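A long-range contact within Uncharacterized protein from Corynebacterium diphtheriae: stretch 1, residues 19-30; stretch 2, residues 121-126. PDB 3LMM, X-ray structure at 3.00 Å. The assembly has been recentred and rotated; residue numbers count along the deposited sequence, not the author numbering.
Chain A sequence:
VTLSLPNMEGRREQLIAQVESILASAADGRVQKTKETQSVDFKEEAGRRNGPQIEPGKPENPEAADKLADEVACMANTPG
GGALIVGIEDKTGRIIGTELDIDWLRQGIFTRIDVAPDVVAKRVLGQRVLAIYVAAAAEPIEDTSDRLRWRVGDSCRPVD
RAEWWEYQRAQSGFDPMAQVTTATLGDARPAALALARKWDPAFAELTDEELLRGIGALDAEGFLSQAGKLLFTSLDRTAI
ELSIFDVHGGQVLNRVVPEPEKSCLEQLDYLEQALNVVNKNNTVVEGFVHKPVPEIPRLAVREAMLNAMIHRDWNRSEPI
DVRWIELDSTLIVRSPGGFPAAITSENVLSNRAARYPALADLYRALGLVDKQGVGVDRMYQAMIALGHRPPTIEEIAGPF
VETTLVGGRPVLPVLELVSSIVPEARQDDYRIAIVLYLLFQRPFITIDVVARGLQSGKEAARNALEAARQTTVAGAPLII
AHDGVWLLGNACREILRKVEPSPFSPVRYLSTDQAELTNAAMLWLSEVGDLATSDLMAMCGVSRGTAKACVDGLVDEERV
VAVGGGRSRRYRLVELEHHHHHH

Stretch 1, residues 19-30: VESILASAADGR
Stretch 2, residues 121-126: AKRVLG

The end of a helix and the turn after it pack against the end of a strand and the loop that follows it through a small, mainly apolar contact, with one salt bridge at its edge. It buries 362 Å², both sides summed.

Residues 19-24 are helical, and residues 121-123 are extended. The closest pair of CA atoms is Leu 23 and Val 124, 6.2 Å apart. Leu 23 points toward the strand in the m,t rotamer. Its CD1 is 3.9 Å from Lys 122 CB, and its CD2 is 3.3 Å from Val 124 CG1. Val 124 (phi/psi -89/-114) points sideways, with chi1 at -79°.

Lys 122 also points toward the helix. Its chain (m,m,t,t) carries NZ to 3.5 Å from Glu 20 OE2, a salt bridge with a weak hydrogen bond. Glu 20 starts sideways (m,m, chi3 42°), but its end comes nearer. The aliphatic part of Lys 122 thus serves the apolar patch and its amine the charge.

Past the strand end, Leu 125 (m,p; phi/psi -76/44) points toward the turn that follows the helix. Its CD1 is 3.2 Å from Ala 26 CB; its CD2 is 3.3 Å from Gly 29 N. Ala 26 points toward Leu 125, and its small side chain allows this close approach. A type I' turn spans Ala 27 to Arg 30; Ala 27 N donates a hydrogen bond to Arg 30 O at 3.2 Å. Gly 29 suits its positive phi of 76°.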

# COMPACT_ATOMS: atom_id res chain seq x y z
N VAL A 19 -27.39 13.70 3.73
CA VAL A 19 -26.61 14.79 4.31
C VAL A 19 -27.33 16.12 4.13
O VAL A 19 -27.46 16.89 5.08
CB VAL A 19 -25.22 14.87 3.66
CG1 VAL A 19 -24.39 15.94 4.33
CG2 VAL A 19 -24.54 13.53 3.79
N GLU A 20 -27.83 16.40 2.93
CA GLU A 20 -28.54 17.65 2.71
C GLU A 20 -29.66 17.77 3.73
O GLU A 20 -29.84 18.83 4.34
CB GLU A 20 -29.10 17.69 1.30
CG GLU A 20 -28.01 17.61 0.25
CD GLU A 20 -27.24 18.91 0.08
OE1 GLU A 20 -26.92 19.57 1.10
OE2 GLU A 20 -26.95 19.26 -1.08
N SER A 21 -30.40 16.68 3.91
CA SER A 21 -31.50 16.63 4.86
C SER A 21 -31.05 17.01 6.28
O SER A 21 -31.53 17.99 6.86
CB SER A 21 -32.11 15.23 4.87
OG SER A 21 -32.84 14.98 6.06
N ILE A 22 -30.13 16.23 6.83
CA ILE A 22 -29.61 16.50 8.16
C ILE A 22 -29.28 17.98 8.28
O ILE A 22 -29.64 18.63 9.26
CB ILE A 22 -28.30 15.71 8.44
CG1 ILE A 22 -28.58 14.21 8.51
CG2 ILE A 22 -27.68 16.21 9.75
CD1 ILE A 22 -29.42 13.80 9.70
N LEU A 23 -28.59 18.51 7.28
CA LEU A 23 -28.20 19.92 7.32
C LEU A 23 -29.35 20.91 7.24
O LEU A 23 -29.26 22.01 7.75
CB LEU A 23 -27.20 20.21 6.20
CG LEU A 23 -25.85 19.48 6.25
CD1 LEU A 23 -24.98 20.01 5.13
CD2 LEU A 23 -25.16 19.69 7.58
N ALA A 24 -30.45 20.51 6.61
CA ALA A 24 -31.60 21.39 6.47
C ALA A 24 -32.36 21.59 7.78
O ALA A 24 -33.09 22.57 7.94
CB ALA A 24 -32.55 20.84 5.39
N SER A 25 -32.18 20.67 8.73
CA SER A 25 -32.85 20.75 10.03
C SER A 25 -32.14 21.73 10.95
O SER A 25 -32.57 21.97 12.09
CB SER A 25 -32.88 19.36 10.69
OG SER A 25 -31.58 18.96 11.10
N ALA A 26 -31.04 22.28 10.45
CA ALA A 26 -30.21 23.22 11.19
C ALA A 26 -31.03 24.30 11.88
O ALA A 26 -31.78 25.03 11.24
CB ALA A 26 -29.21 23.86 10.25
N ALA A 27 -30.87 24.40 13.20
CA ALA A 27 -31.59 25.38 13.99
C ALA A 27 -31.21 25.22 15.45
O ALA A 27 -31.14 24.10 15.96
CB ALA A 27 -33.07 25.18 13.82
N ASP A 28 -30.97 26.35 16.12
CA ASP A 28 -30.61 26.34 17.54
C ASP A 28 -29.20 25.82 17.77
O ASP A 28 -28.92 25.21 18.81
CB ASP A 28 -31.62 25.49 18.33
CG ASP A 28 -33.05 26.01 18.23
OD1 ASP A 28 -33.39 26.97 18.95
OD2 ASP A 28 -33.84 25.45 17.43
N GLY A 29 -28.31 26.05 16.82
CA GLY A 29 -26.94 25.59 16.97
C GLY A 29 -26.71 24.10 16.75
O GLY A 29 -25.56 23.64 16.76
N ARG A 30 -27.77 23.33 16.56
CA ARG A 30 -27.60 21.90 16.35
C ARG A 30 -28.43 21.37 15.18
O ARG A 30 -29.28 22.08 14.64
CB ARG A 30 -27.99 21.12 17.61
CG ARG A 30 -29.47 21.14 17.90
CD ARG A 30 -29.85 19.99 18.81
NE ARG A 30 -31.30 19.94 19.02
CZ ARG A 30 -31.91 19.00 19.73
NH1 ARG A 30 -31.21 18.04 20.32
NH2 ARG A 30 -33.24 19.04 19.87
N ALA A 121 -17.08 20.44 1.31
CA ALA A 121 -17.38 21.44 2.33
C ALA A 121 -18.85 21.81 2.26
O ALA A 121 -19.49 21.66 1.22
CB ALA A 121 -16.53 22.68 2.12
N LYS A 122 -19.38 22.29 3.37
CA LYS A 122 -20.77 22.67 3.48
C LYS A 122 -20.86 23.74 4.55
O LYS A 122 -19.96 23.86 5.38
CB LYS A 122 -21.61 21.47 3.90
CG LYS A 122 -21.68 20.36 2.89
CD LYS A 122 -22.69 20.72 1.83
CE LYS A 122 -22.76 19.68 0.74
NZ LYS A 122 -23.66 20.17 -0.33
N ARG A 123 -21.94 24.51 4.53
CA ARG A 123 -22.15 25.57 5.52
C ARG A 123 -23.51 25.43 6.21
O ARG A 123 -24.54 25.57 5.56
CB ARG A 123 -22.06 26.95 4.85
CG ARG A 123 -20.65 27.38 4.43
CD ARG A 123 -19.96 28.16 5.55
NE ARG A 123 -18.50 28.24 5.36
CZ ARG A 123 -17.70 29.01 6.10
NH1 ARG A 123 -18.21 29.77 7.06
NH2 ARG A 123 -16.39 29.02 5.89
N VAL A 124 -23.50 25.15 7.51
CA VAL A 124 -24.75 25.04 8.26
C VAL A 124 -25.14 26.40 8.81
O VAL A 124 -25.42 27.31 8.05
CB VAL A 124 -24.65 24.11 9.42
CG1 VAL A 124 -24.74 22.69 8.97
CG2 VAL A 124 -23.36 24.40 10.16
N LEU A 125 -25.13 26.55 10.12
CA LEU A 125 -25.52 27.84 10.65
C LEU A 125 -24.41 28.87 10.49
O LEU A 125 -24.12 29.66 11.39
CB LEU A 125 -25.93 27.71 12.12
CG LEU A 125 -27.28 27.06 12.35
CD1 LEU A 125 -27.20 25.58 12.07
CD2 LEU A 125 -27.69 27.27 13.80
N GLY A 126 -23.80 28.87 9.31
CA GLY A 126 -22.73 29.81 9.05
C GLY A 126 -21.41 29.11 9.29
O GLY A 126 -20.37 29.52 8.77